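Local atomic coordinates of 4-phosphoerythronate dehydrogenase (Lactobacillus jensenii, PDB entry 4PRK), a protein that probably reduces pyruvate to D-lactate with NADH, as a D-lactate dehydrogenase of the D-isomer-specific 2-hydroxyacid dehydrogenase family. Residues A[48-53]-A[71-76]. Sequence-based numbering, arbitrary orientation.
Sequences VLLKPL and KSIGLR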
# COMPACT_ATOMS: atom_id res chain seq x y z
N VAL A 48 11.27 -30.92 -25.14
CA VAL A 48 11.88 -29.79 -25.82
C VAL A 48 11.33 -28.44 -25.33
O VAL A 48 10.15 -28.32 -24.95
CB VAL A 48 11.76 -29.97 -27.35
CG1 VAL A 48 12.01 -28.67 -28.10
CG2 VAL A 48 12.74 -31.04 -27.81
N LEU A 49 12.21 -27.43 -25.30
CA LEU A 49 11.84 -26.05 -24.95
C LEU A 49 12.21 -25.15 -26.14
O LEU A 49 13.39 -25.06 -26.54
CB LEU A 49 12.54 -25.60 -23.64
CG LEU A 49 12.09 -26.26 -22.31
CD1 LEU A 49 12.72 -25.58 -21.08
CD2 LEU A 49 10.57 -26.28 -22.17
N LEU A 50 11.19 -24.49 -26.72
CA LEU A 50 11.34 -23.76 -27.98
C LEU A 50 11.23 -22.26 -27.81
O LEU A 50 10.50 -21.76 -26.94
CB LEU A 50 10.27 -24.22 -28.97
CG LEU A 50 10.35 -25.67 -29.50
CD1 LEU A 50 9.57 -25.84 -30.81
CD2 LEU A 50 11.81 -26.09 -29.70
N LYS A 51 12.03 -21.55 -28.58
CA LYS A 51 11.93 -20.12 -28.74
C LYS A 51 12.04 -19.86 -30.22
O LYS A 51 13.11 -19.49 -30.70
CB LYS A 51 13.03 -19.39 -27.98
CG LYS A 51 12.92 -17.87 -28.04
CD LYS A 51 13.99 -17.20 -27.19
CE LYS A 51 14.27 -15.79 -27.66
NZ LYS A 51 14.83 -14.94 -26.58
N PRO A 52 10.87 -20.10 -30.96
CA PRO A 52 11.11 -20.10 -32.41
C PRO A 52 11.21 -18.71 -33.01
O PRO A 52 10.31 -17.90 -32.86
CB PRO A 52 9.89 -20.84 -32.99
CG PRO A 52 8.99 -21.19 -31.86
CD PRO A 52 9.35 -20.28 -30.76
N LEU A 53 12.30 -18.45 -33.70
CA LEU A 53 12.45 -17.20 -34.40
C LEU A 53 11.42 -17.08 -35.52
O LEU A 53 10.78 -16.05 -35.69
CB LEU A 53 13.85 -17.13 -34.99
CG LEU A 53 14.11 -16.09 -36.07
CD1 LEU A 53 15.42 -15.37 -35.78
CD2 LEU A 53 14.14 -16.75 -37.44
N LYS A 71 6.63 -35.89 -26.27
CA LYS A 71 5.16 -35.81 -26.12
C LYS A 71 4.58 -34.39 -26.15
O LYS A 71 3.34 -34.24 -26.15
CB LYS A 71 4.72 -36.50 -24.82
CG LYS A 71 5.20 -37.94 -24.66
CD LYS A 71 4.93 -38.46 -23.26
CE LYS A 71 3.46 -38.35 -22.89
NZ LYS A 71 3.18 -39.14 -21.65
N SER A 72 5.44 -33.36 -26.16
CA SER A 72 4.97 -31.97 -26.23
C SER A 72 5.99 -31.01 -26.84
O SER A 72 7.13 -31.40 -27.10
CB SER A 72 4.54 -31.47 -24.84
OG SER A 72 5.66 -31.20 -24.01
N ILE A 73 5.54 -29.78 -27.13
CA ILE A 73 6.40 -28.63 -27.47
C ILE A 73 6.22 -27.49 -26.42
O ILE A 73 5.14 -26.83 -26.32
CB ILE A 73 6.12 -28.10 -28.90
CG1 ILE A 73 6.44 -29.18 -29.94
CG2 ILE A 73 6.95 -26.86 -29.21
CD1 ILE A 73 5.82 -28.89 -31.29
N GLY A 74 7.29 -27.27 -25.64
CA GLY A 74 7.30 -26.25 -24.59
C GLY A 74 7.80 -24.92 -25.15
O GLY A 74 9.01 -24.66 -25.19
N LEU A 75 6.88 -24.12 -25.64
CA LEU A 75 7.13 -22.71 -25.91
C LEU A 75 7.59 -22.05 -24.64
O LEU A 75 6.92 -22.20 -23.60
CB LEU A 75 5.85 -21.98 -26.33
CG LEU A 75 5.47 -22.00 -27.79
CD1 LEU A 75 6.27 -22.94 -28.66
CD2 LEU A 75 3.99 -22.32 -27.85
N ARG A 76 8.70 -21.31 -24.71
CA ARG A 76 9.18 -20.53 -23.54
C ARG A 76 8.56 -19.14 -23.54
O ARG A 76 8.67 -18.38 -22.55
CB ARG A 76 10.71 -20.41 -23.52
CG ARG A 76 11.43 -21.76 -23.39
CD ARG A 76 12.86 -21.57 -22.89
NE ARG A 76 13.73 -20.67 -23.70
CZ ARG A 76 14.26 -20.99 -24.88
NH1 ARG A 76 15.07 -20.14 -25.50
NH2 ARG A 76 13.99 -22.18 -25.44
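Strands 48-50 and 72-75 are neighbours in the five-stranded parallel sheet, of order 2-1-3-4-5, of a flavodoxin-like domain, as in the catalytic domains of the D-2-hydroxyacid dehydrogenases; helix 60-67 connects them in the chain, making a textbook beta-alpha-beta crossover. Parallel pairing shows in how the backbone bonds alternate: Gly-74 N gives to Val-48 O, Leu-50 N to Gly-74 O at a short 2.7 Å, and Arg-76 N to Leu-50 O, nearly along the C=O axis. Gly-74 O also receives a CA-H...O contact from Leu-49 CA at 3.2 Å. On the face that carries Leu-49, the missing side chain of Gly-74 matters, since a beta carbon there would clash with Leu-49 CD2 and Val-48 O. Packing is tightest on the other face, where Leu-50 and Ile-73 cross obliquely and Leu-50 CD1 presses on Ile-73 CG2 at 3.2 Å, closer than usual van der Waals contact; Leu-75 CD1 lies more loosely, 4.2 Å from Leu-50 CB.

Toward solvent the contact loosens at Lys-51 and Pro-52, both partly exposed, and Lys-51 sends its extended chain away. Arg-76 is buried beside them, its aliphatic part alongside Leu-49 CB; the bend at chi3 (-57°) sets the guanidinium beside the Leu-49 carbonyl, with Lys-51 CB over one face and the two side chains crossing at about a right angle. Glu-12 forms a salt bridge with NE, and Phe-6 O accepts from NH2, gripping the polar end. An alanine in place of Arg-76 would remove these bonds and would probably deprive Glu-12 of this charge partner and leave Lys-51 CB less covered. The like-charged ends stay apart, with Lys-51 NZ 5.3 Å from Arg-76 NH1, while Leu-49 O lies at the guanidinium edge, near its plane, 3.1 Å from Arg-76 NH2.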